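Local coordinates for transcriptional regulator (Pseudomonas aeruginosa, PDB 3E7Q), which probably binds operator DNA through an N-terminal helix-turn-helix domain and represses transcription as a member of the TetR family, at the interface of chains A and B. Coordinates in Å, arbitrary orientation; residue numbers count along the deposited sequence, not the author numbering. Chains: chain A/B, transcriptional regulator.

Contact 1: the interface of chains A and B. Residues chain A 27-31, 33; chain B 30-31, 33-34.
The carboxamide nitrogen NE2 of B:Gln33 is the best-held polar atom here, and one hydrogen bond across the interface is seen to grip it. NE2 of B:Gln33 donates to the backbone carbonyl O of A:Lys28 at 3.0 Å, nearly straight, 165° at the hydrogen. The acceptor lies close to the amide plane of B:Gln33. Relative to the carbonyl, the donor sits well above the plane and not on a lone pair. The side chain gets there by a bend. CG is anti to the carbonyl carbon, and chi2 of 93° folds the amide over the backbone of the other chain. CB of B:Gln33 passes 3.3 Å from the backbone O of A:Arg29. CD of B:Gln33 then rests 3.7 Å from CA of A:Gly31. A glycine here presents bare backbone to the flat amide. All of this belongs to helix 12-34 of each chain, next to the predicted helix-turn-helix of a TetR-type DNA-binding domain. The contact may therefore help set the spacing of the two DNA-reading heads. The twin amide of A:Gln33 is bent alike, chi2 92°. It packs over B:Gly31 without a hydrogen bond, NE2 of A:Gln33 lying 3.3 Å from N of B:Gly31.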
# COMPACT_ATOMS: atom_id res chain seq x y z
N LEU A 27 8.38 0.47 -16.41
CA LEU A 27 7.26 0.31 -15.48
C LEU A 27 6.87 1.68 -14.91
O LEU A 27 5.71 2.03 -14.88
CB LEU A 27 7.59 -0.66 -14.32
CG LEU A 27 7.72 -2.14 -14.68
CD1 LEU A 27 8.35 -2.91 -13.40
CD2 LEU A 27 6.37 -2.65 -15.16
N LYS A 28 7.83 2.49 -14.50
CA LYS A 28 7.48 3.86 -14.06
C LYS A 28 6.75 4.70 -15.14
O LYS A 28 5.72 5.30 -14.86
CB LYS A 28 8.73 4.60 -13.61
CG LYS A 28 8.47 6.03 -13.15
CD LYS A 28 9.62 6.54 -12.31
CE LYS A 28 9.27 7.82 -11.56
NZ LYS A 28 10.39 8.76 -11.90
N ARG A 29 7.31 4.72 -16.35
CA ARG A 29 6.77 5.52 -17.45
C ARG A 29 5.47 4.95 -18.04
O ARG A 29 4.57 5.72 -18.38
CB ARG A 29 7.83 5.80 -18.53
CG ARG A 29 7.29 6.51 -19.81
CD ARG A 29 8.27 7.56 -20.50
NE ARG A 29 8.21 7.72 -21.99
CZ ARG A 29 7.21 8.26 -22.70
NH1 ARG A 29 6.07 8.65 -22.08
NH2 ARG A 29 7.32 8.40 -24.05
N HIS A 30 5.35 3.64 -18.14
CA HIS A 30 4.27 3.08 -18.89
C HIS A 30 3.29 2.21 -18.11
O HIS A 30 2.29 1.78 -18.69
CB HIS A 30 4.83 2.25 -20.03
CG HIS A 30 5.67 3.05 -20.96
ND1 HIS A 30 5.14 3.97 -21.84
CD2 HIS A 30 7.01 3.10 -21.13
CE1 HIS A 30 6.12 4.53 -22.52
NE2 HIS A 30 7.26 4.01 -22.11
N GLY A 31 3.60 1.95 -16.84
CA GLY A 31 2.85 1.01 -16.05
C GLY A 31 3.18 -0.40 -16.53
O GLY A 31 3.81 -0.60 -17.60
N GLN A 33 1.12 -2.58 -17.71
CA GLN A 33 0.41 -2.92 -18.95
C GLN A 33 1.07 -2.30 -20.18
O GLN A 33 0.91 -2.81 -21.25
CB GLN A 33 -1.05 -2.49 -18.92
CG GLN A 33 -1.89 -3.04 -17.75
CD GLN A 33 -1.91 -2.11 -16.53
OE1 GLN A 33 -0.93 -1.36 -16.24
NE2 GLN A 33 -2.99 -2.16 -15.79
N HIS B 30 -5.60 -0.25 -18.18
CA HIS B 30 -4.46 0.35 -18.85
C HIS B 30 -3.45 0.91 -17.90
O HIS B 30 -2.41 1.37 -18.34
CB HIS B 30 -4.92 1.44 -19.80
CG HIS B 30 -5.83 0.95 -20.87
ND1 HIS B 30 -5.42 0.07 -21.85
CD2 HIS B 30 -7.14 1.20 -21.11
CE1 HIS B 30 -6.43 -0.19 -22.65
NE2 HIS B 30 -7.49 0.49 -22.24
N GLY B 31 -3.76 0.93 -16.61
CA GLY B 31 -3.03 1.79 -15.68
C GLY B 31 -3.27 3.30 -15.89
O GLY B 31 -3.86 3.74 -16.87
N GLN B 33 -0.85 5.55 -16.39
CA GLN B 33 0.02 6.02 -17.48
C GLN B 33 -0.60 5.69 -18.85
O GLN B 33 -0.51 6.47 -19.81
CB GLN B 33 1.44 5.43 -17.39
CG GLN B 33 2.18 5.65 -16.08
CD GLN B 33 1.98 4.48 -15.09
OE1 GLN B 33 0.88 3.88 -15.04
NE2 GLN B 33 3.02 4.16 -14.30
N GLY B 34 -1.23 4.51 -18.95
CA GLY B 34 -1.82 4.11 -20.22
C GLY B 34 -3.23 4.62 -20.53
O GLY B 34 -3.66 4.54 -21.67

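Contact 2: the interface of chains A and B. Residues chain A 114, 117-118, 175; chain B 114, 117-118, 175.
This is a wholly apolar patch of the probable dimer, as is usual in the TetR family. It is built from helix 110-119 of chain A, its counterpart 110-120 in chain B, and helix 159-179 of both. No polar bond crosses here. The tight part lies where a leucine branch meets glycine backbone. A:Leu114 points CD1 at B:Gly118, 3.4 Å from its CA, a snug pair. B:Leu114 does the same to A:Gly118, with CD1 3.5 Å from CA. Both leucines have CG anti to the carbonyl carbon, chi1 -71°, and CD1 anti to CA, chi2 near 180°, which points CD1 at the glycine. Elsewhere the spacing is that of ordinary van der Waals contact. The other leucine branches meet near the two-fold axis. There the side chains cross obliquely, and CD2 of A:Leu114 is 3.8 Å from CD2 of B:Leu114. The same CD2 atoms also approach CE3 of the opposite tryptophan, and each leucine crosses that indole at about a right angle. A:Leu175 has CG anti to the backbone N and sends CD2 over one face of the six-membered ring of B:Trp117. It is a CH-pi contact, offset toward the rim; CD2 of A:Leu175 is 3.6 Å from CH2 of B:Trp117. In the twin, CD2 of B:Leu175 lies over one face of A:Trp117, 3.8 Å from CH2.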
# COMPACT_ATOMS: atom_id res chain seq x y z
N LEU A 114 4.15 -0.10 -6.95
CA LEU A 114 2.77 0.02 -7.34
C LEU A 114 2.44 -0.78 -8.59
O LEU A 114 1.40 -1.44 -8.64
CB LEU A 114 2.43 1.50 -7.58
CG LEU A 114 2.35 2.37 -6.32
CD1 LEU A 114 2.01 3.80 -6.78
CD2 LEU A 114 1.32 1.83 -5.23
N TRP A 117 2.61 -4.56 -7.57
CA TRP A 117 1.42 -4.91 -6.85
C TRP A 117 0.20 -5.03 -7.75
O TRP A 117 -0.57 -5.93 -7.60
CB TRP A 117 1.17 -3.89 -5.78
CG TRP A 117 2.09 -3.96 -4.68
CD1 TRP A 117 2.82 -5.05 -4.25
CD2 TRP A 117 2.36 -2.91 -3.76
NE1 TRP A 117 3.53 -4.71 -3.13
CE2 TRP A 117 3.27 -3.41 -2.80
CE3 TRP A 117 1.92 -1.58 -3.65
CZ2 TRP A 117 3.75 -2.63 -1.76
CZ3 TRP A 117 2.40 -0.80 -2.63
CH2 TRP A 117 3.30 -1.33 -1.68
N GLY A 118 0.05 -4.13 -8.72
CA GLY A 118 -0.99 -4.28 -9.72
C GLY A 118 -0.96 -5.55 -10.55
O GLY A 118 -2.00 -6.10 -10.94
N LEU A 175 4.10 3.32 2.80
CA LEU A 175 3.31 3.85 1.71
C LEU A 175 2.91 5.32 1.91
O LEU A 175 3.05 6.15 1.01
CB LEU A 175 2.03 2.99 1.51
CG LEU A 175 1.02 3.30 0.40
CD1 LEU A 175 1.67 3.11 -0.93
CD2 LEU A 175 -0.27 2.47 0.50
N LEU B 114 -4.28 1.58 -6.66
CA LEU B 114 -2.92 1.48 -7.09
C LEU B 114 -2.58 2.51 -8.20
O LEU B 114 -1.55 3.15 -8.20
CB LEU B 114 -2.62 0.05 -7.50
CG LEU B 114 -2.52 -1.03 -6.42
CD1 LEU B 114 -2.30 -2.33 -7.17
CD2 LEU B 114 -1.40 -0.81 -5.48
N TRP B 117 -2.58 6.18 -6.52
CA TRP B 117 -1.36 6.36 -5.80
C TRP B 117 -0.15 6.57 -6.69
O TRP B 117 0.80 7.21 -6.29
CB TRP B 117 -1.16 5.14 -4.96
CG TRP B 117 -2.08 5.04 -3.84
CD1 TRP B 117 -2.77 6.06 -3.26
CD2 TRP B 117 -2.41 3.86 -3.10
NE1 TRP B 117 -3.48 5.59 -2.21
CE2 TRP B 117 -3.25 4.26 -2.06
CE3 TRP B 117 -2.03 2.52 -3.20
CZ2 TRP B 117 -3.78 3.35 -1.14
CZ3 TRP B 117 -2.54 1.63 -2.32
CH2 TRP B 117 -3.40 2.04 -1.27
N GLY B 118 -0.15 6.00 -7.90
CA GLY B 118 0.94 6.25 -8.84
C GLY B 118 0.85 7.63 -9.45
O GLY B 118 1.86 8.23 -9.76
N LEU B 175 -4.28 -3.59 2.04
CA LEU B 175 -3.42 -3.91 0.93
C LEU B 175 -3.06 -5.41 0.90
O LEU B 175 -3.17 -6.07 -0.13
CB LEU B 175 -2.16 -3.00 0.97
CG LEU B 175 -1.03 -3.20 -0.07
CD1 LEU B 175 -1.55 -2.91 -1.52
CD2 LEU B 175 0.19 -2.34 0.30

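Contact 3: the interface of chains A and B. Residues chain A 165, 168-169, 172-173, 192, 196; chain B 164-165, 168-169, 171-172, 196.
In A:Leu169 and B:Leu169, CG stands anti to the backbone N, chi1 near 180°, and chi2 near 60° then directs CD1 at the opposite helix. Each CD1 ends beside a backbone carbonyl, that of B:Ser165 and A:Ser165 respectively. The two 159-179 helices can come this near because their facing positions are small. CA of A:Gly172 lies 4.0 Å from CA of B:Ala168, and even the leucine backbones meet, with CA of A:Leu169 4.1 Å from CA of B:Leu169. A:Leu173 adds a tight edge, its CD2 3.5 Å from CB of B:Ala168. Further along, A:Ile192 of helix 186-204 presses CG2 against CB of B:Ser165, while its side chain crosses that of B:Ile164 at about a right angle, CD1 against CG2. No direct polar bond spans the chains. Water 1 joins them instead, 2.6 Å from OG of B:Ser165 and 2.8 Å from the backbone O of A:Ile192. Within chain A, the indole NE1 of A:Trp196 donates to OG of A:Ser165 at 3.2 Å. The hydroxyl oxygen lies in the ring plane, so the bond should help fix the turn of the indole. The site packs helices 159-179 and 186-204 of both chains together and so joins the C-terminal domains of the probable dimer.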
# COMPACT_ATOMS: atom_id res chain seq x y z
N SER A 165 0.41 -8.25 11.62
CA SER A 165 0.12 -6.93 12.19
C SER A 165 1.26 -5.92 12.01
O SER A 165 1.05 -4.84 11.46
CB SER A 165 -0.22 -7.04 13.68
OG SER A 165 -0.76 -5.78 14.15
N ALA A 168 2.01 -5.15 8.36
CA ALA A 168 0.95 -4.25 7.84
C ALA A 168 1.17 -2.80 8.28
O ALA A 168 1.06 -1.86 7.48
CB ALA A 168 -0.44 -4.75 8.28
N LEU A 169 1.58 -2.63 9.52
CA LEU A 169 1.88 -1.30 10.02
C LEU A 169 3.06 -0.64 9.26
O LEU A 169 2.95 0.49 8.84
CB LEU A 169 2.18 -1.34 11.51
CG LEU A 169 2.62 -0.05 12.19
CD1 LEU A 169 1.51 1.06 12.11
CD2 LEU A 169 3.09 -0.35 13.66
N GLY A 172 2.08 0.19 5.68
CA GLY A 172 1.17 1.35 5.68
C GLY A 172 1.96 2.62 5.89
O GLY A 172 1.70 3.64 5.24
N LEU A 173 2.92 2.56 6.82
CA LEU A 173 3.77 3.70 7.10
C LEU A 173 4.71 3.99 5.92
O LEU A 173 4.91 5.12 5.58
CB LEU A 173 4.59 3.48 8.36
CG LEU A 173 3.89 3.53 9.72
CD1 LEU A 173 4.84 3.02 10.84
CD2 LEU A 173 3.25 4.93 10.02
N ILE A 192 6.44 5.10 16.27
CA ILE A 192 5.21 4.35 16.08
C ILE A 192 5.42 2.83 16.17
O ILE A 192 4.61 2.11 16.75
CB ILE A 192 4.52 4.75 14.69
CG1 ILE A 192 3.97 6.20 14.76
CG2 ILE A 192 3.48 3.70 14.23
CD1 ILE A 192 3.56 6.80 13.42
N TRP A 196 4.07 0.09 19.01
CA TRP A 196 3.39 -1.16 18.73
C TRP A 196 3.97 -2.34 19.53
O TRP A 196 3.23 -3.23 19.98
CB TRP A 196 3.52 -1.45 17.24
CG TRP A 196 2.82 -2.69 16.77
CD1 TRP A 196 1.61 -2.74 16.18
CD2 TRP A 196 3.31 -4.04 16.81
NE1 TRP A 196 1.31 -4.02 15.84
CE2 TRP A 196 2.33 -4.84 16.24
CE3 TRP A 196 4.46 -4.64 17.28
CZ2 TRP A 196 2.46 -6.23 16.12
CZ3 TRP A 196 4.60 -6.00 17.17
CH2 TRP A 196 3.61 -6.78 16.57
N ILE B 164 -2.08 8.34 12.81
CA ILE B 164 -1.22 7.93 11.75
C ILE B 164 -0.86 6.43 11.90
O ILE B 164 -0.85 5.70 10.91
CB ILE B 164 0.10 8.79 11.65
CG1 ILE B 164 -0.24 10.19 11.12
CG2 ILE B 164 1.23 8.03 10.81
CD1 ILE B 164 0.77 11.28 11.50
N SER B 165 -0.65 5.96 13.11
CA SER B 165 -0.28 4.56 13.35
C SER B 165 -1.41 3.62 12.99
O SER B 165 -1.24 2.59 12.31
CB SER B 165 0.10 4.39 14.83
OG SER B 165 0.48 3.05 15.13
N ALA B 168 -2.09 3.64 9.21
CA ALA B 168 -1.07 2.83 8.62
C ALA B 168 -1.36 1.32 8.73
O ALA B 168 -1.25 0.60 7.75
CB ALA B 168 0.31 3.22 9.20
N LEU B 169 -1.79 0.86 9.90
CA LEU B 169 -2.12 -0.54 10.14
C LEU B 169 -3.27 -1.02 9.28
O LEU B 169 -3.19 -2.08 8.67
CB LEU B 169 -2.45 -0.80 11.59
CG LEU B 169 -2.86 -2.24 12.06
CD1 LEU B 169 -1.75 -3.22 11.74
CD2 LEU B 169 -3.22 -2.26 13.55
N ASP B 171 -4.43 0.47 6.44
CA ASP B 171 -3.92 0.50 5.06
C ASP B 171 -3.16 -0.73 4.69
O ASP B 171 -3.40 -1.32 3.61
CB ASP B 171 -2.95 1.68 4.83
CG ASP B 171 -3.64 2.99 4.59
OD1 ASP B 171 -4.87 3.00 4.54
OD2 ASP B 171 -2.95 4.04 4.55
N GLY B 172 -2.18 -1.05 5.53
CA GLY B 172 -1.32 -2.23 5.38
C GLY B 172 -2.13 -3.49 5.30
O GLY B 172 -1.90 -4.32 4.45
N TRP B 196 -4.36 -3.79 18.67
CA TRP B 196 -3.64 -2.54 18.68
C TRP B 196 -4.18 -1.54 19.73
O TRP B 196 -3.43 -0.87 20.44
CB TRP B 196 -3.79 -1.89 17.30
CG TRP B 196 -3.06 -0.64 17.14
CD1 TRP B 196 -1.81 -0.52 16.70
CD2 TRP B 196 -3.53 0.73 17.39
NE1 TRP B 196 -1.44 0.80 16.65
CE2 TRP B 196 -2.46 1.58 17.09
CE3 TRP B 196 -4.72 1.28 17.85
CZ2 TRP B 196 -2.52 2.97 17.23
CZ3 TRP B 196 -4.79 2.67 17.99
CH2 TRP B 196 -3.70 3.50 17.66
O HOH W 1 1.86 1.94 17.07

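Contact 4: the interface of chains A and B. Residues chain A 89, 191-192, 194-195, 198; chain B 204, 207-209.
The guanidinium of B:Arg207 meets the carboxylate of A:Asp198 side-on, in a salt bridge at the C-terminal interface of the probable TetR-family dimer. NE of B:Arg207 donates to OD2 of A:Asp198 at 3.0 Å. NH2 of B:Arg207 bonds both oxygens through their syn lone pairs, 3.1 Å from OD1 of A:Asp198. The two planes are 37° apart, and NE meets OD2 from above the carboxylate plane. Bends at chi2 and chi3, 76° and 68°, carry the arginine across helix 186-204 of chain A. CB of A:Glu194 lies over the centre of one guanidinium face, and CB of A:Ala195 touches CG of B:Arg207 at 3.4 Å. The same methyl packs against CE2 of B:Phe208. The backbone O of B:Arg207 accepts from NE2 of A:Gln191 at 2.8 Å, in the carbonyl plane. A:Gln191 is extended and runs antiparallel alongside the arginine. In the second shell, A:Arg89 holds A:Asp198 with NH1 and NH2, both to OD1. NH1 of A:Arg89 meets the anti lone pair of A:Asp198 OD1 at 2.9 Å. With NH2 of B:Arg207, OD1 accepts from at least three N-H donors. The two arginines probably favour an ionised A:Asp198. OE1 of A:Glu194 steadies A:Arg89, 2.9 Å from its NH2 and in the guanidinium plane.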
# COMPACT_ATOMS: atom_id res chain seq x y z
N ARG A 89 14.32 -6.97 21.34
CA ARG A 89 13.98 -5.55 21.11
C ARG A 89 15.07 -4.72 20.42
O ARG A 89 14.76 -3.93 19.54
CB ARG A 89 13.50 -4.86 22.40
CG ARG A 89 12.19 -5.46 22.89
CD ARG A 89 11.22 -4.46 23.41
NE ARG A 89 10.95 -3.31 22.53
CZ ARG A 89 9.99 -2.43 22.78
NH1 ARG A 89 9.20 -2.58 23.83
NH2 ARG A 89 9.78 -1.42 21.97
N GLN A 191 9.28 5.51 16.10
CA GLN A 191 8.57 5.71 17.35
C GLN A 191 7.21 4.97 17.36
O GLN A 191 6.88 4.29 18.29
CB GLN A 191 8.36 7.22 17.58
CG GLN A 191 7.71 7.57 18.94
CD GLN A 191 7.16 8.99 19.02
OE1 GLN A 191 7.49 9.89 18.20
NE2 GLN A 191 6.30 9.21 20.01
N ILE A 192 6.44 5.10 16.27
CA ILE A 192 5.21 4.35 16.08
C ILE A 192 5.42 2.83 16.17
O ILE A 192 4.61 2.11 16.75
CB ILE A 192 4.52 4.75 14.69
CG1 ILE A 192 3.97 6.20 14.76
CG2 ILE A 192 3.48 3.70 14.23
CD1 ILE A 192 3.56 6.80 13.42
N GLU A 194 7.96 1.17 17.61
CA GLU A 194 8.34 0.90 19.00
C GLU A 194 7.15 0.93 19.93
O GLU A 194 7.06 0.11 20.86
CB GLU A 194 9.35 1.92 19.46
CG GLU A 194 10.69 1.88 18.67
CD GLU A 194 11.63 0.70 18.96
OE1 GLU A 194 11.31 -0.27 19.73
OE2 GLU A 194 12.74 0.73 18.37
N ALA A 195 6.21 1.85 19.68
CA ALA A 195 4.91 1.88 20.44
C ALA A 195 4.07 0.61 20.24
O ALA A 195 3.36 0.13 21.18
CB ALA A 195 4.09 3.14 20.05
N ASP A 198 5.81 -2.00 22.40
CA ASP A 198 5.37 -1.67 23.79
C ASP A 198 4.00 -2.19 24.09
O ASP A 198 3.74 -2.69 25.18
CB ASP A 198 5.26 -0.17 24.02
CG ASP A 198 6.62 0.56 24.03
OD1 ASP A 198 7.67 -0.08 23.82
OD2 ASP A 198 6.62 1.78 24.27
N ALA B 204 0.83 1.51 26.04
CA ALA B 204 1.50 2.00 24.88
C ALA B 204 1.18 3.45 24.49
O ALA B 204 1.93 4.06 23.71
CB ALA B 204 1.24 1.05 23.68
N ARG B 207 4.04 5.94 24.92
CA ARG B 207 4.99 6.19 23.87
C ARG B 207 4.48 7.34 22.94
O ARG B 207 5.27 8.01 22.30
CB ARG B 207 5.28 4.87 23.13
CG ARG B 207 6.23 5.01 21.90
CD ARG B 207 7.69 5.18 22.31
NE ARG B 207 8.14 3.94 22.89
CZ ARG B 207 9.39 3.51 22.95
NH1 ARG B 207 10.37 4.21 22.42
NH2 ARG B 207 9.63 2.31 23.48
N PHE B 208 3.19 7.60 22.89
CA PHE B 208 2.68 8.73 22.09
C PHE B 208 2.77 10.09 22.83
O PHE B 208 1.76 10.72 23.19
CB PHE B 208 1.27 8.43 21.53
CG PHE B 208 1.26 7.30 20.53
CD1 PHE B 208 1.59 7.54 19.18
CD2 PHE B 208 1.00 6.00 20.92
CE1 PHE B 208 1.65 6.50 18.23
CE2 PHE B 208 0.99 4.96 19.95
CZ PHE B 208 1.34 5.23 18.60
N ARG B 209 4.01 10.51 23.04
CA ARG B 209 4.41 11.87 23.51
C ARG B 209 5.80 12.40 22.98
O ARG B 209 6.08 13.63 23.20
CB ARG B 209 4.52 11.97 25.05
CG ARG B 209 3.69 11.03 25.96
CD ARG B 209 4.65 10.68 27.10
NE ARG B 209 4.19 9.88 28.24
CZ ARG B 209 5.02 9.29 29.11
NH1 ARG B 209 6.35 9.37 28.95
NH2 ARG B 209 4.54 8.60 30.16

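The contacts follow one another along the two-fold interface, with about 39 Å between the C-alpha centres of contact 1 and contact 4. Between C-alpha centres, contact 2 is about 12 Å from contact 1 and 16 Å from contact 3, and contact 3 is about 12 Å from contact 4. Helix 159-179 runs through contacts 2 and 3. Helix 186-204 serves contacts 3 and 4, which share A:Ile192. Contact 1 lies in the DNA-binding region. The extended seam through the C-terminal domains suggests a stable dimer, and it could carry shifts between that region and the DNA-binding heads.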